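Local coordinates for protein hookworm platelet inhibitor 1 (Ancylostoma caninum, PDB 4TPV) that inhibits platelet aggregation and the adhesion of resting platelets to fibrinogen and collagen, possibly by binding integrins on the platelet surface, at residues Y2-R8 against Y44-E50; M39-D45 against D115-G121; Y53-C59 against C122-C127; E67-F73 against T131-Y137. Numbering follows the deposited sequence.

Contact 1. Residues Y2-R8 against Y44-E50; sequences YSLCQQR and YDCTLEE
Tyr2 turns the edge of its ring to the face of Tyr44 in an offset edge-to-face pair, centroids 5.7 Å apart and planes at 78°, with Tyr2 CE1 3.7 Å from Tyr44 CB. A type I beta turn, Tyr2 to Cys5, then brings Cys5 (chi1 m) to Cys46 (chi1 m) at the first turn of helix 46-56. Cys5 SG and Cys46 SG bond at 2.0 Å (chi3 -101°), and Cys5 SG also lies 3.9 Å from Tyr44 CE2, at the ring edge. Beyond this staple the chain runs extended to Arg8, whose guanidinium makes two salt bridges to consecutive helical carboxylates: NE to Glu49 OE1 and NH2 to Glu50 OE1, both 3.0 Å. Glu50 is also paired with Lys54. Asp45 N-caps the helix, its OD1 accepting from Leu48 N at 2.8 Å. A disulfide and a charge network thus pin an irregular N-terminal segment to the start of a helix, between helix 13-34, which meets Tyr2 and Arg8, and strand 119-127, which Tyr44 and Leu48 touch.

Contact 2. Residues M39-D45 against D115-G121; sequences MRTMVYD and DSHDKLG
Segments 39-45 and 115-121 run side by side in the same direction, 15° apart end to end, with Met39 level with Asp115 and Met42 with Asp118. Arg40 N gives its hydrogen to Asp115 O (2.9 Å). Farther along, Val43 N donates to Asp118 O (2.9 Å), Leu120 N to Val43 O (3.3 Å) and Asp45 N to Leu120 O (2.7 Å). The last three bonds make the parallel pairs Val43-Lys119 and Tyr44-Leu120, by which the short edge strand 43-44 joins the central sheet of the CAP domain. Asp118 and Lys119 both face Gly138, a classic beta bulge on the other side of strand 119-127. Asp118 OD2 sits 3.3 Å from Arg40 NH1, over the guanidinium face, so charge alone links them; water 4 bridges Ser116 O (2.8 Å) and, weakly, Arg40 NH1 (3.0 Å). Gly121 CA makes an off-centre CH-pi contact with the Tyr44 ring (chi1 t), 4.2 Å from its centroid, while Tyr44 OH donates to Glu49 OE2 and is also hydrogen-bonded to Cys122 N. His117 is satisfied outside, by Glu67 and Asn111, and Thr41 OG1 by Asp168.

Contact 3. Residues Y53-C59 against C122-C127; sequences YKSAEKC and CAVVDC
Residues 53-56 are helical, continuing helix 46-56, and a type I beta turn runs from Ala56 to Cys59, closed by Cys59 N to Ala56 O at 2.9 Å; Cys59 leaves helical geometry with positive phi (63/30). Residues 122-127 are extended strand. The CA atoms come nearest at Tyr53-Ala123 (5.1 Å), Ala56-Val125 (6.7 Å) and Cys59-Cys127 (5.8 Å). Ala123, Val125 and Cys127 point toward 53-59, while Cys122 turns away to its disulfide with Cys135. This is a helix lying on one face of the central sheet, part of the layered alpha-beta-alpha sandwich of CAP proteins, here tied by a covalent link: Cys59 SG to Cys127 SG at 2.0 Å, chi3 -85°, both chi1 m. Tyr53, with chi1 near -93°, spreads its ring over Ala123, whose CB stands 3.3 Å from the centroid and 11° off the normal in a CH-pi contact. Tyr53 CE1 also meets Val125 CG1 at 3.8 Å. Ala56 CB reaches Ala123 CB at 4.1 Å and Val125 CG2 at 3.8 Å. Tyr53 OH accepts a weak bond from Val124 N (3.3 Å), and water 5 lies 2.7 Å from Tyr53 OH while donating to Val124 O at 3.0 Å.

Contact 4. Residues E67-F73 against T131-Y137; sequences EENVDVF and THVVCQY
Thr131 lies opposite Phe73: Thr131 N donates to Phe73 O (2.8 Å) and Phe73 N to Thr131 O (3.0 Å). Phe73 (chi1 p) folds back over this end, its CE1 3.8 Å from Thr131 CB. His132 (chi1 m), in a non-hydrogen-bonded pair with Val72, receives Val72 CG2 over its ring face, 3.7 Å from the centroid. Val133 exchanges bonds with Asp71, Asp71 N to Val133 O at 2.8 Å and Val133 N to Asp71 O at 2.9 Å, and touches Phe73 CE2 through CG2 at 3.8 Å. Val134 meets Val70, their CG2 atoms 4.1 Å apart. Strand 68-73 is here the edge strand of the mixed CAP-domain sheet, antiparallel to 131-137 with axes 4.7 Å apart and directions at 166°. Cys135 pairs with Asn69, Asn69 N to Cys135 O at 2.9 Å and Cys135 N to Asn69 O at 3.1 Å; its SG is bonded to Cys122. Gln136 lies opposite Glu68, whose carboxylate is hydrogen-bonded by Ser55 of helix 46-56 and by Ser64 N, on the face carrying His132 and Val134. Tyr137 N donates to Glu67 O (3.0 Å), while Glu67 OE2 is hydrogen-bonded to His117 and Tyr137 OH bonds His23 of helix 13-34.

Overall arrangement
Contacts 2 and 4 lie nearer the middle of the chain and are backbone-led: contact 2 adds a parallel edge strand to the mixed sheet, contact 4 the antiparallel strand at its other edge. Gly121 O to Gln136 N and His117 to Glu67 connect them. Contacts 1 and 3 lie farther out and share helix 46-56, contact 1 with a disulfide in its first turn, contact 3 with one from the turn that follows it. Contact 1 is the more open, relying on charges and waters, whereas contact 3 is largely buried and apolar. Arg8 packs against Tyr53 between them. Contacts 2 and 3 follow strand 119-127 in succession, and the Cys122-Cys135 disulfide joins contact 3 to contact 4.

Contact 1. Residues Y2-R8 against Y44-E50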
# COMPACT_ATOMS: atom_id res chain seq x y z
N TYR A 2 -8.10 14.78 -2.90
CA TYR A 2 -6.88 15.16 -2.19
C TYR A 2 -6.97 16.54 -1.58
O TYR A 2 -5.95 17.18 -1.36
CB TYR A 2 -5.66 15.14 -3.11
CG TYR A 2 -5.58 13.90 -3.95
CD1 TYR A 2 -5.34 12.66 -3.38
CD2 TYR A 2 -5.75 13.97 -5.33
CE1 TYR A 2 -5.27 11.52 -4.16
CE2 TYR A 2 -5.69 12.84 -6.11
CZ TYR A 2 -5.45 11.62 -5.53
OH TYR A 2 -5.38 10.52 -6.32
N SER A 3 -8.19 17.00 -1.31
CA SER A 3 -8.39 18.37 -0.85
C SER A 3 -7.71 18.64 0.49
O SER A 3 -7.34 19.77 0.79
CB SER A 3 -9.89 18.68 -0.76
OG SER A 3 -10.56 17.77 0.09
N LEU A 4 -7.53 17.59 1.29
CA LEU A 4 -6.99 17.76 2.64
C LEU A 4 -5.47 17.64 2.65
O LEU A 4 -4.83 17.71 3.70
CB LEU A 4 -7.59 16.74 3.59
CG LEU A 4 -9.12 16.72 3.60
CD1 LEU A 4 -9.63 15.65 4.55
CD2 LEU A 4 -9.64 18.08 3.99
N CYS A 5 -4.90 17.43 1.47
CA CYS A 5 -3.45 17.39 1.35
C CYS A 5 -2.93 18.77 1.09
O CYS A 5 -3.60 19.60 0.46
CB CYS A 5 -2.99 16.46 0.23
SG CYS A 5 -3.02 14.68 0.58
N GLN A 6 -1.73 19.02 1.57
CA GLN A 6 -1.10 20.32 1.39
C GLN A 6 -0.09 20.24 0.26
O GLN A 6 0.24 19.15 -0.22
CB GLN A 6 -0.41 20.76 2.67
CG GLN A 6 0.87 20.01 2.92
CD GLN A 6 1.38 20.21 4.31
OE1 GLN A 6 0.96 19.52 5.24
NE2 GLN A 6 2.30 21.16 4.47
N GLN A 7 0.40 21.40 -0.17
CA GLN A 7 1.39 21.43 -1.24
C GLN A 7 2.67 20.76 -0.77
O GLN A 7 3.21 21.10 0.27
CB GLN A 7 1.68 22.87 -1.68
CG GLN A 7 2.24 22.93 -3.09
CD GLN A 7 3.28 24.02 -3.27
OE1 GLN A 7 3.12 25.14 -2.76
NE2 GLN A 7 4.35 23.71 -4.00
N ARG A 8 3.16 19.79 -1.55
CA ARG A 8 4.43 19.16 -1.24
C ARG A 8 5.43 19.46 -2.33
O ARG A 8 5.07 19.59 -3.50
CB ARG A 8 4.28 17.65 -1.07
CG ARG A 8 3.26 17.24 -0.01
CD ARG A 8 3.70 17.53 1.43
NE ARG A 8 2.74 16.94 2.37
CZ ARG A 8 2.83 17.01 3.69
NH1 ARG A 8 3.86 17.62 4.25
NH2 ARG A 8 1.92 16.43 4.47
N TYR A 44 -6.50 6.86 -1.20
CA TYR A 44 -5.44 7.74 -0.70
C TYR A 44 -5.92 8.45 0.58
O TYR A 44 -7.10 8.80 0.71
CB TYR A 44 -5.02 8.77 -1.75
CG TYR A 44 -3.63 9.30 -1.45
CD1 TYR A 44 -2.51 8.55 -1.78
CD2 TYR A 44 -3.46 10.53 -0.79
CE1 TYR A 44 -1.25 9.00 -1.49
CE2 TYR A 44 -2.19 10.99 -0.49
CZ TYR A 44 -1.08 10.22 -0.85
OH TYR A 44 0.19 10.64 -0.56
N ASP A 45 -5.02 8.65 1.53
CA ASP A 45 -5.40 9.24 2.82
C ASP A 45 -4.40 10.32 3.18
O ASP A 45 -3.22 10.04 3.40
CB ASP A 45 -5.44 8.16 3.91
CG ASP A 45 -5.96 8.69 5.22
OD1 ASP A 45 -5.18 9.33 5.97
OD2 ASP A 45 -7.15 8.47 5.51
N CYS A 46 -4.85 11.57 3.17
CA CYS A 46 -3.91 12.68 3.39
C CYS A 46 -3.39 12.72 4.83
O CYS A 46 -2.34 13.28 5.08
CB CYS A 46 -4.54 14.01 3.00
SG CYS A 46 -4.86 14.11 1.23
N THR A 47 -4.11 12.11 5.78
CA THR A 47 -3.58 11.97 7.13
C THR A 47 -2.38 11.00 7.19
O THR A 47 -1.37 11.29 7.85
CB THR A 47 -4.68 11.52 8.08
OG1 THR A 47 -5.64 12.59 8.20
CG2 THR A 47 -4.11 11.22 9.45
N LEU A 48 -2.48 9.87 6.50
CA LEU A 48 -1.34 8.96 6.38
C LEU A 48 -0.20 9.61 5.61
O LEU A 48 0.96 9.33 5.90
CB LEU A 48 -1.76 7.67 5.69
CG LEU A 48 -2.67 6.82 6.56
CD1 LEU A 48 -2.93 5.49 5.86
CD2 LEU A 48 -2.05 6.59 7.94
N GLU A 49 -0.52 10.47 4.64
CA GLU A 49 0.55 11.18 3.95
C GLU A 49 1.35 12.04 4.93
O GLU A 49 2.58 12.06 4.89
CB GLU A 49 0.02 12.07 2.81
CG GLU A 49 1.11 12.99 2.23
CD GLU A 49 0.65 13.78 1.01
OE1 GLU A 49 0.80 15.02 1.02
OE2 GLU A 49 0.16 13.16 0.04
N GLU A 50 0.66 12.75 5.82
CA GLU A 50 1.38 13.56 6.80
C GLU A 50 2.22 12.67 7.73
O GLU A 50 3.36 13.01 8.05
CB GLU A 50 0.42 14.42 7.61
CG GLU A 50 1.05 15.02 8.87
CD GLU A 50 2.05 16.15 8.61
OE1 GLU A 50 2.31 16.50 7.44
OE2 GLU A 50 2.59 16.67 9.61
O HOH W 1 3.79 18.62 7.08
O HOH W 2 -0.36 16.77 2.53
O HOH W 3 -1.15 15.91 4.70

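Contact 2. Residues M39-D45 against D115-G121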
# COMPACT_ATOMS: atom_id res chain seq x y z
N MET A 39 -9.84 -8.75 -0.20
CA MET A 39 -8.81 -7.75 -0.45
C MET A 39 -9.48 -6.41 -0.64
O MET A 39 -10.27 -6.24 -1.56
CB MET A 39 -7.98 -8.11 -1.69
CG MET A 39 -6.83 -7.14 -1.93
SD MET A 39 -5.38 -7.46 -0.93
CE MET A 39 -4.74 -9.00 -1.62
N ARG A 40 -9.18 -5.45 0.23
CA ARG A 40 -9.79 -4.12 0.13
C ARG A 40 -9.17 -3.22 -0.94
O ARG A 40 -7.96 -3.24 -1.19
CB ARG A 40 -9.73 -3.41 1.49
CG ARG A 40 -10.60 -4.12 2.55
CD ARG A 40 -10.95 -3.26 3.75
NE ARG A 40 -11.90 -2.20 3.38
CZ ARG A 40 -12.72 -1.60 4.23
NH1 ARG A 40 -12.71 -1.94 5.51
NH2 ARG A 40 -13.54 -0.64 3.81
N THR A 41 -10.02 -2.39 -1.54
CA THR A 41 -9.56 -1.29 -2.37
C THR A 41 -8.89 -0.28 -1.47
O THR A 41 -9.45 0.08 -0.42
CB THR A 41 -10.71 -0.62 -3.10
OG1 THR A 41 -11.44 -1.60 -3.84
CG2 THR A 41 -10.19 0.45 -4.07
N MET A 42 -7.70 0.16 -1.85
CA MET A 42 -7.08 1.29 -1.14
C MET A 42 -7.55 2.63 -1.65
O MET A 42 -7.75 2.85 -2.85
CB MET A 42 -5.57 1.25 -1.25
CG MET A 42 -4.90 0.19 -0.40
SD MET A 42 -3.10 0.24 -0.61
CE MET A 42 -2.62 -0.88 0.72
N VAL A 43 -7.69 3.55 -0.70
CA VAL A 43 -8.01 4.94 -1.01
C VAL A 43 -6.88 5.81 -0.48
O VAL A 43 -6.33 5.53 0.59
CB VAL A 43 -9.35 5.36 -0.37
CG1 VAL A 43 -9.57 6.87 -0.50
CG2 VAL A 43 -10.49 4.56 -0.97
N TYR A 44 -6.50 6.86 -1.20
CA TYR A 44 -5.44 7.74 -0.70
C TYR A 44 -5.92 8.45 0.58
O TYR A 44 -7.10 8.80 0.71
CB TYR A 44 -5.02 8.77 -1.75
CG TYR A 44 -3.63 9.30 -1.45
CD1 TYR A 44 -2.51 8.55 -1.78
CD2 TYR A 44 -3.46 10.53 -0.79
CE1 TYR A 44 -1.25 9.00 -1.49
CE2 TYR A 44 -2.19 10.99 -0.49
CZ TYR A 44 -1.08 10.22 -0.85
OH TYR A 44 0.19 10.64 -0.56
N ASP A 45 -5.02 8.65 1.53
CA ASP A 45 -5.40 9.24 2.82
C ASP A 45 -4.40 10.32 3.18
O ASP A 45 -3.22 10.04 3.40
CB ASP A 45 -5.44 8.16 3.91
CG ASP A 45 -5.96 8.69 5.22
OD1 ASP A 45 -5.18 9.33 5.97
OD2 ASP A 45 -7.15 8.47 5.51
N ASP A 115 -4.78 -7.77 3.36
CA ASP A 115 -6.10 -7.69 2.75
C ASP A 115 -6.94 -6.59 3.42
O ASP A 115 -7.72 -5.91 2.75
CB ASP A 115 -6.82 -9.07 2.70
CG ASP A 115 -7.03 -9.72 4.05
OD1 ASP A 115 -6.62 -9.20 5.10
OD2 ASP A 115 -7.62 -10.82 4.04
N SER A 116 -6.72 -6.36 4.72
CA SER A 116 -7.55 -5.40 5.44
C SER A 116 -7.03 -3.97 5.28
O SER A 116 -7.69 -3.02 5.72
CB SER A 116 -7.64 -5.76 6.92
OG SER A 116 -6.35 -5.83 7.50
N HIS A 117 -5.87 -3.80 4.65
CA HIS A 117 -5.40 -2.44 4.38
C HIS A 117 -6.30 -1.73 3.36
O HIS A 117 -6.51 -2.25 2.27
CB HIS A 117 -3.96 -2.43 3.87
CG HIS A 117 -2.93 -2.55 4.95
ND1 HIS A 117 -1.60 -2.77 4.69
CD2 HIS A 117 -3.05 -2.50 6.30
CE1 HIS A 117 -0.93 -2.85 5.83
NE2 HIS A 117 -1.79 -2.68 6.82
N ASP A 118 -6.80 -0.54 3.70
CA ASP A 118 -7.68 0.16 2.76
C ASP A 118 -7.30 1.63 2.58
O ASP A 118 -8.03 2.39 1.95
CB ASP A 118 -9.15 0.05 3.20
CG ASP A 118 -9.42 0.68 4.55
OD1 ASP A 118 -8.56 1.35 5.13
OD2 ASP A 118 -10.56 0.50 5.04
N LYS A 119 -6.16 2.02 3.14
CA LYS A 119 -5.70 3.40 3.06
C LYS A 119 -4.19 3.45 2.91
O LYS A 119 -3.47 2.63 3.49
CB LYS A 119 -6.12 4.21 4.31
CG LYS A 119 -7.60 4.39 4.51
CD LYS A 119 -7.85 5.05 5.87
CE LYS A 119 -9.32 5.42 6.04
NZ LYS A 119 -10.21 4.22 6.01
N LEU A 120 -3.69 4.37 2.09
CA LEU A 120 -2.26 4.67 2.08
C LEU A 120 -2.04 6.17 1.94
O LEU A 120 -2.90 6.91 1.44
CB LEU A 120 -1.53 3.94 0.94
CG LEU A 120 -1.60 4.63 -0.44
CD1 LEU A 120 -0.59 4.00 -1.40
CD2 LEU A 120 -3.01 4.55 -1.01
N GLY A 121 -0.87 6.61 2.38
CA GLY A 121 -0.41 7.97 2.14
C GLY A 121 1.09 7.90 2.00
O GLY A 121 1.73 7.12 2.70
O HOH W 4 -10.14 -2.60 6.97

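Contact 3. Residues Y53-C59 against C122-C127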
# COMPACT_ATOMS: atom_id res chain seq x y z
N TYR A 53 5.29 11.79 5.82
CA TYR A 53 6.28 12.88 5.77
C TYR A 53 7.02 13.01 7.09
O TYR A 53 8.24 13.15 7.11
CB TYR A 53 5.63 14.22 5.35
CG TYR A 53 5.72 14.41 3.87
CD1 TYR A 53 6.90 14.85 3.28
CD2 TYR A 53 4.67 14.05 3.05
CE1 TYR A 53 7.02 14.97 1.90
CE2 TYR A 53 4.78 14.15 1.66
CZ TYR A 53 5.96 14.62 1.09
OH TYR A 53 6.08 14.72 -0.27
N LYS A 54 6.30 12.97 8.20
CA LYS A 54 6.92 13.13 9.49
C LYS A 54 7.96 12.03 9.71
O LYS A 54 9.01 12.27 10.32
CB LYS A 54 5.87 13.15 10.60
CG LYS A 54 5.10 14.49 10.69
CD LYS A 54 6.02 15.62 11.16
CE LYS A 54 5.29 16.97 11.32
NZ LYS A 54 4.98 17.68 10.04
N SER A 55 7.67 10.84 9.19
CA SER A 55 8.59 9.71 9.33
C SER A 55 9.73 9.79 8.32
O SER A 55 10.90 9.56 8.66
CB SER A 55 7.85 8.39 9.16
OG SER A 55 8.78 7.32 9.26
N ALA A 56 9.39 10.12 7.07
CA ALA A 56 10.40 10.23 6.01
C ALA A 56 11.50 11.22 6.35
O ALA A 56 12.65 11.00 6.03
CB ALA A 56 9.75 10.64 4.70
N GLU A 57 11.16 12.33 7.00
CA GLU A 57 12.14 13.37 7.23
C GLU A 57 13.21 12.96 8.24
O GLU A 57 14.22 13.65 8.37
CB GLU A 57 11.46 14.66 7.71
CG GLU A 57 10.58 15.30 6.66
CD GLU A 57 9.65 16.34 7.25
OE1 GLU A 57 9.72 16.57 8.49
OE2 GLU A 57 8.85 16.91 6.48
N LYS A 58 12.98 11.84 8.93
CA LYS A 58 14.00 11.30 9.83
C LYS A 58 15.12 10.66 9.02
O LYS A 58 16.21 10.43 9.54
CB LYS A 58 13.39 10.29 10.80
CG LYS A 58 12.31 10.89 11.71
CD LYS A 58 11.85 9.82 12.69
CE LYS A 58 10.59 10.19 13.43
NZ LYS A 58 10.00 8.92 14.00
N CYS A 59 14.84 10.37 7.76
CA CYS A 59 15.86 9.89 6.81
C CYS A 59 16.47 8.55 7.19
O CYS A 59 17.63 8.29 6.89
CB CYS A 59 16.98 10.93 6.65
SG CYS A 59 16.47 12.33 5.58
N CYS A 122 1.65 8.72 1.12
CA CYS A 122 3.08 8.61 0.78
C CYS A 122 3.83 9.94 0.84
O CYS A 122 3.23 11.01 0.87
CB CYS A 122 3.23 7.98 -0.60
SG CYS A 122 2.49 6.32 -0.76
N ALA A 123 5.16 9.86 0.85
CA ALA A 123 6.02 11.02 1.01
C ALA A 123 7.30 10.81 0.19
O ALA A 123 7.79 9.68 0.05
CB ALA A 123 6.36 11.26 2.48
N VAL A 124 7.80 11.89 -0.39
CA VAL A 124 9.03 11.85 -1.17
C VAL A 124 9.95 12.93 -0.62
O VAL A 124 9.58 14.10 -0.59
CB VAL A 124 8.74 12.09 -2.66
CG1 VAL A 124 10.04 12.15 -3.45
CG2 VAL A 124 7.82 10.99 -3.20
N VAL A 125 11.15 12.55 -0.17
CA VAL A 125 12.05 13.51 0.44
C VAL A 125 13.48 13.24 0.00
O VAL A 125 13.79 12.14 -0.44
CB VAL A 125 12.00 13.47 1.97
CG1 VAL A 125 10.58 13.74 2.49
CG2 VAL A 125 12.49 12.13 2.48
N ASP A 126 14.34 14.25 0.10
CA ASP A 126 15.76 14.04 -0.15
C ASP A 126 16.53 13.86 1.15
O ASP A 126 16.40 14.66 2.07
CB ASP A 126 16.37 15.22 -0.93
CG ASP A 126 17.85 15.01 -1.25
OD1 ASP A 126 18.14 14.23 -2.18
OD2 ASP A 126 18.72 15.62 -0.59
N CYS A 127 17.35 12.82 1.20
CA CYS A 127 18.25 12.62 2.32
C CYS A 127 19.66 12.51 1.80
O CYS A 127 20.02 11.49 1.21
CB CYS A 127 17.88 11.36 3.09
SG CYS A 127 16.23 11.38 3.80
O HOH W 5 7.88 16.54 -0.99

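Contact 4. Residues E67-F73 against T131-Y137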
# COMPACT_ATOMS: atom_id res chain seq x y z
N GLU A 67 3.49 -0.73 9.71
CA GLU A 67 2.68 -0.22 8.60
C GLU A 67 3.43 0.82 7.73
O GLU A 67 2.81 1.59 6.98
CB GLU A 67 1.37 0.38 9.13
CG GLU A 67 0.11 -0.49 8.87
CD GLU A 67 0.05 -1.78 9.69
OE1 GLU A 67 0.65 -1.85 10.78
OE2 GLU A 67 -0.64 -2.73 9.26
N GLU A 68 4.75 0.79 7.76
CA GLU A 68 5.54 1.68 6.92
C GLU A 68 6.38 0.91 5.88
O GLU A 68 7.00 -0.11 6.19
CB GLU A 68 6.45 2.53 7.77
CG GLU A 68 7.26 3.52 6.97
CD GLU A 68 8.00 4.47 7.87
OE1 GLU A 68 9.03 4.06 8.43
OE2 GLU A 68 7.53 5.61 8.05
N ASN A 69 6.37 1.42 4.65
CA ASN A 69 7.30 0.97 3.61
C ASN A 69 8.31 2.07 3.30
O ASN A 69 7.95 3.25 3.27
CB ASN A 69 6.54 0.60 2.32
CG ASN A 69 5.88 -0.76 2.37
OD1 ASN A 69 5.94 -1.46 3.38
ND2 ASN A 69 5.24 -1.14 1.27
N VAL A 70 9.57 1.69 3.07
CA VAL A 70 10.60 2.65 2.69
C VAL A 70 11.34 2.17 1.46
O VAL A 70 11.59 0.97 1.32
CB VAL A 70 11.60 2.89 3.84
CG1 VAL A 70 12.63 3.98 3.48
CG2 VAL A 70 10.84 3.27 5.10
N ASP A 71 11.67 3.11 0.58
CA ASP A 71 12.57 2.83 -0.53
C ASP A 71 13.58 3.94 -0.66
O ASP A 71 13.25 5.10 -0.41
CB ASP A 71 11.79 2.67 -1.82
CG ASP A 71 12.63 2.10 -2.96
OD1 ASP A 71 13.62 1.38 -2.69
OD2 ASP A 71 12.28 2.39 -4.12
N VAL A 72 14.81 3.60 -1.02
CA VAL A 72 15.90 4.56 -1.10
C VAL A 72 16.64 4.38 -2.42
O VAL A 72 17.08 3.27 -2.73
CB VAL A 72 16.90 4.40 0.08
CG1 VAL A 72 18.06 5.39 -0.06
CG2 VAL A 72 16.20 4.55 1.42
N PHE A 73 16.81 5.46 -3.19
CA PHE A 73 17.54 5.37 -4.46
C PHE A 73 18.06 6.71 -4.94
O PHE A 73 17.64 7.76 -4.45
CB PHE A 73 16.66 4.78 -5.58
CG PHE A 73 15.33 5.47 -5.74
CD1 PHE A 73 15.22 6.64 -6.47
CD2 PHE A 73 14.18 4.95 -5.15
CE1 PHE A 73 13.99 7.28 -6.62
CE2 PHE A 73 12.95 5.58 -5.29
CZ PHE A 73 12.86 6.75 -6.02
N THR A 131 16.99 9.91 -2.82
CA THR A 131 15.54 10.02 -2.67
C THR A 131 15.04 8.93 -1.73
O THR A 131 15.39 7.77 -1.90
CB THR A 131 14.82 9.93 -4.02
OG1 THR A 131 15.32 10.96 -4.88
CG2 THR A 131 13.31 10.08 -3.87
N HIS A 132 14.27 9.32 -0.73
CA HIS A 132 13.55 8.38 0.12
C HIS A 132 12.08 8.49 -0.21
O HIS A 132 11.51 9.59 -0.23
CB HIS A 132 13.75 8.64 1.62
CG HIS A 132 15.12 8.32 2.13
ND1 HIS A 132 15.34 7.89 3.42
CD2 HIS A 132 16.34 8.36 1.54
CE1 HIS A 132 16.63 7.69 3.61
NE2 HIS A 132 17.26 7.96 2.48
N VAL A 133 11.46 7.36 -0.50
CA VAL A 133 10.04 7.29 -0.69
C VAL A 133 9.49 6.49 0.48
O VAL A 133 10.00 5.40 0.78
CB VAL A 133 9.66 6.59 -2.00
CG1 VAL A 133 8.15 6.50 -2.12
CG2 VAL A 133 10.28 7.33 -3.18
N VAL A 134 8.47 7.02 1.16
CA VAL A 134 7.85 6.33 2.30
C VAL A 134 6.35 6.30 2.09
O VAL A 134 5.75 7.33 1.78
CB VAL A 134 8.16 7.05 3.64
CG1 VAL A 134 7.33 6.46 4.76
CG2 VAL A 134 9.65 7.00 3.95
N CYS A 135 5.75 5.13 2.27
CA CYS A 135 4.30 5.03 2.28
C CYS A 135 3.86 4.45 3.62
O CYS A 135 4.50 3.54 4.16
CB CYS A 135 3.79 4.18 1.13
SG CYS A 135 3.94 4.91 -0.53
N GLN A 136 2.77 5.00 4.14
CA GLN A 136 2.17 4.56 5.37
C GLN A 136 0.80 3.98 5.04
O GLN A 136 0.08 4.51 4.18
CB GLN A 136 2.05 5.73 6.37
CG GLN A 136 3.40 6.23 6.87
CD GLN A 136 3.84 5.55 8.14
OE1 GLN A 136 3.13 4.69 8.68
NE2 GLN A 136 5.02 5.92 8.64
N TYR A 137 0.46 2.88 5.70
CA TYR A 137 -0.78 2.17 5.42
C TYR A 137 -1.69 2.10 6.63
O TYR A 137 -1.26 2.28 7.79
CB TYR A 137 -0.46 0.76 4.90
CG TYR A 137 0.45 0.78 3.69
CD1 TYR A 137 -0.06 0.95 2.42
CD2 TYR A 137 1.84 0.69 3.84
CE1 TYR A 137 0.80 1.00 1.29
CE2 TYR A 137 2.69 0.74 2.73
CZ TYR A 137 2.16 0.87 1.46
OH TYR A 137 3.01 0.91 0.36
O HOH W 6 17.32 10.50 -6.36